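Local structure of putative general stress protein 26 (Jannaschia sp., 2QEA) at residues Trp10-Glu14 / Thr36-Gly42; Gly19-Lys24 / Gln63-Val68; Phe46-Lys50 / Asp111-Cys115. The protein is of uncertain function but probably binds a flavin and acts as an oxidoreductase. Residues are numbered along the deposited sequence.

Overall arrangement
All three contacts belong to one chain whose curled antiparallel sheet is consistent with the split barrel of this family. Contact 2 is the buried one: two sheet strands paired by backbone hydrogen bonds, with apolar side chains on one face and subunit packing on the other. Contact 3 pairs other strands of the same sheet, but frays at the surface into a turn with charged residues; it touches contact 2 where Phe46 CZ lies 3.4 Å from Phe67 CE1. Contact 1, partly buried, joins helix 2-13 to a loop, with Trp10 under Pro41 on the inner side, carboxylates and calcium ions outside, bridging waters, and no backbone-to-backbone hydrogen bond between the two.

Contact 1 (Trp10-Glu14 / Thr36-Gly42); sequences WDRLE and TDDDAPG. With CA (calcium ion), chain E; CA (calcium ion), chain D.
Residues 10-13 lie on helix 2-13, and the loop 36-42 runs beside them, with CA atoms 5.4 Å apart at Glu14 and Thr36 and 5.7 Å at Trp10 and Asp38. Thr36 is extended, with chi1 p; two waters, each 2.8 Å from Thr36 OG1, tie this small hydroxyl to 10-14, water 1 donating to Trp10 O and water 2 to Leu13 O, both at 2.7 Å. Asp37 starts a type I turn to Ala40 and forms an Asx turn, its OD1 accepting from Asp39 N at 3.2 Å. Asp38 N donates to Glu14 OE2 at 2.9 Å. The Asp38 carboxylate (chi1 p) faces that of Glu14 (chi1 m, chi2 t), with Asp38 OD1 3.0 Å from Glu14 OE2, tolerable because of calcium. This is a two-calcium site bridged by carboxylates: one ion binds Asp11 O (2.4 Å), Asp11 OD1 (2.5 Å), Glu14 OE1 (2.4 Å), Asp38 OD2 (2.6 Å) and water 4 (2.7 Å); the second binds Glu14 OE2 (2.6 Å) and Asp38 OD1 (2.8 Å). Pro41 lays CB over the five-membered ring of Trp10 (chi1 m), 3.8 Å from its centroid, a CH-pi contact. Gly42, whose phi of 132° suits glycine, has C 3.5 Å from Trp10 CH2. Beneath, Trp10, Leu13 and Thr36 rest on Ile44 of strand 44-49, and Leu13 meets Leu76 of strand 76-87.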
loop_
_atom_site.group_PDB
_atom_site.type_symbol
_atom_site.label_atom_id
_atom_site.label_comp_id
_atom_site.label_asym_id
_atom_site.label_seq_id
_atom_site.Cartn_x
_atom_site.Cartn_y
_atom_site.Cartn_z
ATOM N N TRP A 10 -8.470 -9.115 -9.702
ATOM C CA TRP A 10 -7.477 -9.726 -10.613
ATOM C C TRP A 10 -7.324 -8.925 -11.907
ATOM O O TRP A 10 -6.236 -8.874 -12.484
ATOM C CB TRP A 10 -7.838 -11.173 -10.969
ATOM C CG TRP A 10 -7.834 -12.102 -9.806
ATOM C CD1 TRP A 10 -8.918 -12.686 -9.224
ATOM C CD2 TRP A 10 -6.693 -12.537 -9.061
ATOM N NE1 TRP A 10 -8.527 -13.473 -8.173
ATOM C CE2 TRP A 10 -7.165 -13.402 -8.045
ATOM C CE3 TRP A 10 -5.314 -12.288 -9.155
ATOM C CZ2 TRP A 10 -6.307 -14.022 -7.122
ATOM C CZ3 TRP A 10 -4.453 -12.907 -8.239
ATOM C CH2 TRP A 10 -4.959 -13.763 -7.232
ATOM N N ASP A 11 -8.427 -8.321 -12.350
ATOM C CA ASP A 11 -8.464 -7.477 -13.539
ATOM C C ASP A 11 -7.508 -6.287 -13.384
ATOM O O ASP A 11 -6.690 -6.043 -14.271
ATOM C CB ASP A 11 -9.905 -6.987 -13.783
ATOM C CG ASP A 11 -10.108 -6.331 -15.129
ATOM O OD1 ASP A 11 -9.181 -6.236 -15.958
ATOM O OD2 ASP A 11 -11.246 -5.897 -15.397
ATOM N N ARG A 12 -7.592 -5.587 -12.255
ATOM C CA ARG A 12 -6.761 -4.398 -12.002
ATOM C C ARG A 12 -5.371 -4.655 -11.416
ATOM O O ARG A 12 -4.479 -3.822 -11.614
ATOM C CB ARG A 12 -7.521 -3.413 -11.124
ATOM C CG ARG A 12 -8.776 -2.913 -11.788
ATOM C CD ARG A 12 -9.446 -1.904 -10.929
ATOM N NE ARG A 12 -10.667 -1.383 -11.538
ATOM C CZ ARG A 12 -11.493 -0.517 -10.950
ATOM N NH1 ARG A 12 -11.225 -0.017 -9.744
ATOM N NH2 ARG A 12 -12.592 -0.123 -11.593
ATOM N N LEU A 13 -5.183 -5.784 -10.721
ATOM C CA LEU A 13 -3.888 -6.125 -10.086
ATOM C C LEU A 13 -2.685 -6.203 -11.047
ATOM O O LEU A 13 -1.553 -5.961 -10.629
ATOM C CB LEU A 13 -4.002 -7.423 -9.261
ATOM C CG LEU A 13 -2.801 -7.901 -8.430
ATOM C CD1 LEU A 13 -2.318 -6.823 -7.478
ATOM C CD2 LEU A 13 -3.162 -9.158 -7.662
ATOM N N GLU A 14 -2.942 -6.522 -12.317
ATOM C CA GLU A 14 -1.908 -6.573 -13.373
ATOM C C GLU A 14 -1.152 -5.260 -13.559
ATOM O O GLU A 14 0.074 -5.263 -13.697
ATOM C CB GLU A 14 -2.540 -6.891 -14.719
ATOM C CG GLU A 14 -3.113 -8.268 -14.840
ATOM C CD GLU A 14 -3.759 -8.461 -16.175
ATOM O OE1 GLU A 14 -4.647 -7.660 -16.541
ATOM O OE2 GLU A 14 -3.405 -9.429 -16.880
ATOM N N THR A 36 1.245 -10.744 -12.323
ATOM C CA THR A 36 0.040 -11.557 -12.534
ATOM C C THR A 36 -0.457 -11.477 -13.976
ATOM O O THR A 36 0.015 -10.656 -14.772
ATOM C CB THR A 36 -1.119 -11.130 -11.589
ATOM O OG1 THR A 36 -1.530 -9.788 -11.885
ATOM C CG2 THR A 36 -0.706 -11.214 -10.124
ATOM N N ASP A 37 -1.390 -12.368 -14.295
ATOM C CA ASP A 37 -2.047 -12.424 -15.600
ATOM C C ASP A 37 -3.505 -12.784 -15.311
ATOM O O ASP A 37 -3.765 -13.837 -14.725
ATOM C CB ASP A 37 -1.364 -13.471 -16.491
ATOM C CG ASP A 37 -1.751 -13.356 -17.968
ATOM O OD1 ASP A 37 -2.854 -12.871 -18.308
ATOM O OD2 ASP A 37 -0.926 -13.778 -18.807
ATOM N N ASP A 38 -4.440 -11.917 -15.717
ATOM C CA ASP A 38 -5.885 -12.149 -15.470
ATOM C C ASP A 38 -6.512 -13.285 -16.308
ATOM O O ASP A 38 -7.673 -13.625 -16.091
ATOM C CB ASP A 38 -6.728 -10.847 -15.485
ATOM C CG ASP A 38 -6.710 -10.105 -16.817
ATOM O OD1 ASP A 38 -6.058 -10.541 -17.793
ATOM O OD2 ASP A 38 -7.345 -9.031 -16.867
ATOM N N ASP A 39 -5.763 -13.825 -17.278
ATOM C CA ASP A 39 -6.161 -15.041 -18.006
ATOM C C ASP A 39 -6.032 -16.261 -17.078
ATOM O O ASP A 39 -6.840 -17.183 -17.168
ATOM C CB ASP A 39 -5.306 -15.257 -19.268
ATOM C CG ASP A 39 -5.520 -14.179 -20.331
ATOM O OD1 ASP A 39 -6.183 -13.150 -20.056
ATOM O OD2 ASP A 39 -5.012 -14.368 -21.458
ATOM N N ALA A 40 -5.018 -16.247 -16.202
ATOM C CA ALA A 40 -4.758 -17.300 -15.209
ATOM C C ALA A 40 -4.728 -16.711 -13.779
ATOM O O ALA A 40 -3.652 -16.586 -13.181
ATOM C CB ALA A 40 -3.440 -18.009 -15.538
ATOM N N PRO A 41 -5.906 -16.325 -13.233
ATOM C CA PRO A 41 -5.965 -15.780 -11.871
ATOM C C PRO A 41 -5.863 -16.874 -10.804
ATOM O O PRO A 41 -6.043 -18.058 -11.111
ATOM C CB PRO A 41 -7.345 -15.123 -11.826
ATOM C CG PRO A 41 -8.168 -15.963 -12.717
ATOM C CD PRO A 41 -7.252 -16.384 -13.838
ATOM N N GLY A 42 -5.589 -16.462 -9.568
ATOM C CA GLY A 42 -5.474 -17.373 -8.420
ATOM C C GLY A 42 -4.240 -17.163 -7.566
ATOM O O GLY A 42 -4.306 -17.362 -6.352
HETATM CA CA CA E . -6.750 -6.473 -16.629
HETATM CA CA CA D . -4.373 -8.852 -19.263
HETATM O O HOH W 1 -4.207 -10.529 -12.041
HETATM O O HOH W 2 0.342 -7.874 -10.976
HETATM O O HOH W 3 1.419 -7.797 -13.507
HETATM O O HOH W 4 -5.154 -4.438 -17.358
#

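Contact 2 (Gly19-Lys24 / Gln63-Val68); sequences GMLGIK and QPAQFV
Strands 19-23 and 63-68 run antiparallel, their axes 4.7 Å apart at 164°. Backbone hydrogen bonds set the register: Met20 N to Val68 O (2.8 Å), Val68 N to Met20 O (2.9 Å), Gly22 N to Gln66 O (3.0 Å), Gln66 N to Gly22 O (2.8 Å), and Lys24 N to Pro64 O (3.0 Å). Leu21-Phe67 and Ile23-Ala65 are the non-hydrogen-bonded pairs. Within the probable split barrel, strand 63-71 also bonds to strand 76-87, and strand 19-23 to strand 30-32, so both strands are interior. Apolar packing follows the alternation. Leu21 (t, p) sets CB 3.9 Å from Phe67 CD1, at the ring edge; Phe67 (chi1 t) needs Gly19 beside it, whose CA is 3.6 Å from Phe67 CE1, because a CB there would clash. On the other face selenomethionine Met20 and Val68 (CB to CB 4.2 Å) pack against Val68 and Met20 of the second subunit. Polar ends reach strand 76-87: Lys24 NZ salt-bridges Asp81, and Gln66 NE2 bonds Asp79.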
loop_
_atom_site.group_PDB
_atom_site.type_symbol
_atom_site.label_atom_id
_atom_site.label_comp_id
_atom_site.label_asym_id
_atom_site.label_seq_id
_atom_site.Cartn_x
_atom_site.Cartn_y
_atom_site.Cartn_z
ATOM N N GLY A 19 3.491 -3.519 -4.306
ATOM C CA GLY A 19 2.674 -4.025 -3.204
ATOM C C GLY A 19 3.560 -4.310 -2.002
ATOM O O GLY A 19 4.777 -4.438 -2.150
HETATM N N MSE A 20 2.947 -4.410 -0.824
HETATM C CA MSE A 20 3.665 -4.619 0.439
HETATM C C MSE A 20 3.454 -6.060 0.903
HETATM O O MSE A 20 2.353 -6.413 1.337
HETATM C CB MSE A 20 3.176 -3.608 1.477
HETATM C CG MSE A 20 3.371 -2.151 1.064
HETATM SE SE MSE A 20 5.229 -1.600 1.026
HETATM C CE MSE A 20 5.609 -1.673 2.941
ATOM N N LEU A 21 4.512 -6.873 0.808
ATOM C CA LEU A 21 4.472 -8.314 1.121
ATOM C C LEU A 21 5.204 -8.667 2.414
ATOM O O LEU A 21 6.185 -8.017 2.780
ATOM C CB LEU A 21 5.102 -9.093 -0.038
ATOM C CG LEU A 21 5.088 -10.627 -0.039
ATOM C CD1 LEU A 21 3.669 -11.182 0.004
ATOM C CD2 LEU A 21 5.823 -11.134 -1.273
ATOM N N GLY A 22 4.733 -9.721 3.081
ATOM C CA GLY A 22 5.341 -10.187 4.326
ATOM C C GLY A 22 4.773 -11.491 4.865
ATOM O O GLY A 22 3.625 -11.842 4.571
ATOM N N ILE A 23 5.596 -12.201 5.640
ATOM C CA ILE A 23 5.219 -13.458 6.302
ATOM C C ILE A 23 4.671 -13.057 7.670
ATOM O O ILE A 23 5.282 -12.228 8.351
ATOM C CB ILE A 23 6.434 -14.415 6.459
ATOM C CG1 ILE A 23 7.035 -14.748 5.085
ATOM C CG2 ILE A 23 6.026 -15.700 7.175
ATOM C CD1 ILE A 23 8.267 -15.616 5.135
ATOM N N LYS A 24 3.535 -13.636 8.068
ATOM C CA LYS A 24 2.882 -13.295 9.350
ATOM C C LYS A 24 3.743 -13.643 10.565
ATOM O O LYS A 24 4.270 -14.754 10.655
ATOM C CB LYS A 24 1.504 -13.951 9.476
ATOM C CG LYS A 24 0.475 -13.381 8.522
ATOM C CD LYS A 24 -0.904 -13.964 8.787
ATOM C CE LYS A 24 -1.966 -13.323 7.909
ATOM N NZ LYS A 24 -2.139 -11.861 8.197
ATOM N N GLN A 63 4.170 -20.747 4.223
ATOM C CA GLN A 63 3.918 -19.978 5.453
ATOM C C GLN A 63 2.753 -18.995 5.276
ATOM O O GLN A 63 2.596 -18.451 4.179
ATOM C CB GLN A 63 5.167 -19.165 5.819
ATOM C CG GLN A 63 6.382 -19.990 6.235
ATOM C CD GLN A 63 6.209 -20.725 7.555
ATOM O OE1 GLN A 63 5.401 -20.343 8.405
ATOM N NE2 GLN A 63 6.986 -21.782 7.735
ATOM N N PRO A 64 1.932 -18.769 6.341
ATOM C CA PRO A 64 0.884 -17.734 6.262
ATOM C C PRO A 64 1.501 -16.355 5.994
ATOM O O PRO A 64 2.500 -15.996 6.629
ATOM C CB PRO A 64 0.228 -17.777 7.651
ATOM C CG PRO A 64 0.532 -19.118 8.176
ATOM C CD PRO A 64 1.881 -19.470 7.642
ATOM N N ALA A 65 0.923 -15.616 5.048
ATOM C CA ALA A 65 1.458 -14.322 4.629
ATOM C C ALA A 65 0.386 -13.269 4.393
ATOM O O ALA A 65 -0.804 -13.582 4.272
ATOM C CB ALA A 65 2.287 -14.507 3.370
ATOM N N GLN A 66 0.847 -12.021 4.324
ATOM C CA GLN A 66 0.009 -10.852 4.080
ATOM C C GLN A 66 0.540 -10.104 2.858
ATOM O O GLN A 66 1.755 -10.002 2.676
ATOM C CB GLN A 66 0.028 -9.921 5.292
ATOM C CG GLN A 66 -0.934 -8.728 5.195
ATOM C CD GLN A 66 -0.872 -7.798 6.393
ATOM O OE1 GLN A 66 -0.028 -7.940 7.280
ATOM N NE2 GLN A 66 -1.773 -6.827 6.418
ATOM N N PHE A 67 -0.378 -9.593 2.038
ATOM C CA PHE A 67 -0.040 -8.772 0.875
ATOM C C PHE A 67 -1.014 -7.598 0.818
ATOM O O PHE A 67 -2.212 -7.800 0.619
ATOM C CB PHE A 67 -0.067 -9.587 -0.416
ATOM C CG PHE A 67 0.375 -8.810 -1.629
ATOM C CD1 PHE A 67 1.674 -8.290 -1.699
ATOM C CD2 PHE A 67 -0.489 -8.615 -2.715
ATOM C CE1 PHE A 67 2.100 -7.563 -2.822
ATOM C CE2 PHE A 67 -0.072 -7.900 -3.849
ATOM C CZ PHE A 67 1.226 -7.378 -3.904
ATOM N N VAL A 68 -0.486 -6.388 1.008
ATOM C CA VAL A 68 -1.274 -5.160 1.032
ATOM C C VAL A 68 -1.041 -4.386 -0.266
ATOM O O VAL A 68 0.108 -4.226 -0.691
ATOM C CB VAL A 68 -0.907 -4.297 2.259
ATOM C CG1 VAL A 68 -1.710 -3.007 2.286
ATOM C CG2 VAL A 68 -1.141 -5.082 3.543
#

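Contact 3 (Phe46-Lys50 / Asp111-Cys115)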
loop_
_atom_site.group_PDB
_atom_site.type_symbol
_atom_site.label_atom_id
_atom_site.label_comp_id
_atom_site.label_asym_id
_atom_site.label_seq_id
_atom_site.Cartn_x
_atom_site.Cartn_y
_atom_site.Cartn_z
ATOM N N PHE A 46 6.139 -13.273 -7.439
ATOM C CA PHE A 46 7.235 -12.339 -7.120
ATOM C C PHE A 46 8.600 -12.969 -7.416
ATOM O O PHE A 46 8.816 -14.139 -7.100
ATOM C CB PHE A 46 7.213 -11.938 -5.638
ATOM C CG PHE A 46 5.898 -11.391 -5.165
ATOM C CD1 PHE A 46 5.620 -10.023 -5.243
ATOM C CD2 PHE A 46 4.931 -12.249 -4.625
ATOM C CE1 PHE A 46 4.388 -9.511 -4.797
ATOM C CE2 PHE A 46 3.702 -11.756 -4.178
ATOM C CZ PHE A 46 3.425 -10.386 -4.262
ATOM N N ILE A 47 9.501 -12.188 -8.017
ATOM C CA ILE A 47 10.880 -12.601 -8.307
ATOM C C ILE A 47 11.753 -11.892 -7.264
ATOM O O ILE A 47 11.756 -10.658 -7.205
ATOM C CB ILE A 47 11.318 -12.206 -9.739
ATOM C CG1 ILE A 47 10.417 -12.880 -10.783
ATOM C CG2 ILE A 47 12.774 -12.599 -9.987
ATOM C CD1 ILE A 47 10.745 -12.515 -12.221
ATOM N N THR A 48 12.468 -12.671 -6.447
ATOM C CA THR A 48 13.338 -12.146 -5.381
ATOM C C THR A 48 14.660 -12.925 -5.270
ATOM O O THR A 48 14.872 -13.910 -5.981
ATOM C CB THR A 48 12.591 -12.153 -4.022
ATOM O OG1 THR A 48 13.381 -11.500 -3.018
ATOM C CG2 THR A 48 12.255 -13.581 -3.580
ATOM N N ALA A 49 15.547 -12.445 -4.395
ATOM C CA ALA A 49 16.857 -13.061 -4.149
ATOM C C ALA A 49 16.749 -14.159 -3.083
ATOM O O ALA A 49 15.945 -14.033 -2.156
ATOM C CB ALA A 49 17.866 -12.002 -3.714
ATOM N N LYS A 50 17.549 -15.224 -3.222
ATOM C CA LYS A 50 17.574 -16.336 -2.236
ATOM C C LYS A 50 18.059 -15.907 -0.840
ATOM O O LYS A 50 17.622 -16.475 0.162
ATOM C CB LYS A 50 18.421 -17.527 -2.721
ATOM C CG LYS A 50 17.803 -18.337 -3.851
ATOM C CD LYS A 50 18.571 -19.639 -4.080
ATOM C CE LYS A 50 17.987 -20.450 -5.235
ATOM N NZ LYS A 50 18.804 -21.653 -5.546
ATOM N N ASP A 111 19.776 -18.065 -12.869
ATOM C CA ASP A 111 20.830 -17.455 -12.042
ATOM C C ASP A 111 20.707 -18.132 -10.660
ATOM O O ASP A 111 19.580 -18.383 -10.218
ATOM C CB ASP A 111 20.586 -15.934 -11.981
ATOM C CG ASP A 111 21.618 -15.164 -11.148
ATOM O OD1 ASP A 111 21.706 -15.362 -9.918
ATOM O OD2 ASP A 111 22.302 -14.292 -11.723
ATOM N N PRO A 112 21.845 -18.433 -9.979
ATOM C CA PRO A 112 21.766 -19.107 -8.663
ATOM C C PRO A 112 20.986 -18.364 -7.575
ATOM O O PRO A 112 20.343 -19.014 -6.757
ATOM C CB PRO A 112 23.238 -19.255 -8.249
ATOM C CG PRO A 112 23.964 -18.239 -9.044
ATOM C CD PRO A 112 23.251 -18.189 -10.353
ATOM N N ASP A 113 21.040 -17.031 -7.585
ATOM C CA ASP A 113 20.338 -16.199 -6.593
ATOM C C ASP A 113 18.836 -16.004 -6.855
ATOM O O ASP A 113 18.133 -15.576 -5.945
ATOM C CB ASP A 113 21.015 -14.821 -6.461
ATOM C CG ASP A 113 22.485 -14.910 -6.037
ATOM O OD1 ASP A 113 22.977 -16.016 -5.712
ATOM O OD2 ASP A 113 23.157 -13.855 -6.036
ATOM N N VAL A 114 18.348 -16.300 -8.068
ATOM C CA VAL A 114 16.920 -16.120 -8.408
ATOM C C VAL A 114 16.016 -17.071 -7.610
ATOM O O VAL A 114 16.354 -18.240 -7.423
ATOM C CB VAL A 114 16.656 -16.258 -9.942
ATOM C CG1 VAL A 114 15.161 -16.311 -10.269
ATOM C CG2 VAL A 114 17.286 -15.104 -10.675
ATOM N N CYS A 115 14.884 -16.534 -7.145
ATOM C CA CYS A 115 13.897 -17.255 -6.340
ATOM C C CYS A 115 12.478 -16.773 -6.673
ATOM O O CYS A 115 12.147 -15.613 -6.410
ATOM C CB CYS A 115 14.198 -17.022 -4.856
ATOM S SG CYS A 115 12.996 -17.691 -3.709
#
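An antiparallel strand pair entered through a tight turn links strand 44-49 to the start of strand 114-129, in the antiparallel sheet that probably forms this family's split barrel. The turn is type I, from Asp111 to Val114, closed by Val114 N to Asp111 O at 3.2 Å. Asp111 also makes an Asx turn, its OD1 accepting from Asp113 N at 2.9 Å, and Pro112, with phi fixed near -60°, suits the second position of the turn. Beyond it the chain pairs with its neighbour. Thr48 and Cys115 form a hydrogen-bonded pair, Thr48 N to Cys115 O at 3.0 Å, with a weak return bond from Cys115 N to Thr48 O at 2.9 Å; Lys50 N then donates to Asp113 O at 2.8 Å, just past the strand ends. The side chains of Thr48 and Cys115 lie on one face, Thr48 CG2 4.2 Å from Cys115 CB. Ile47 and Val114 meet loosely, Ile47 CG2 to Val114 CG1 4.4 Å, and both also touch Trp97. Further in, Phe46 points its ring away from 111-115 and meets Phe67 edge to face. The long chain of Lys50 is suited to this exposed end of the strand, where its aliphatic part skirts the turn: Lys50 CG lies 4.0 Å from Cys115 CB, and Lys50 CE 3.2 Å from Pro112 O.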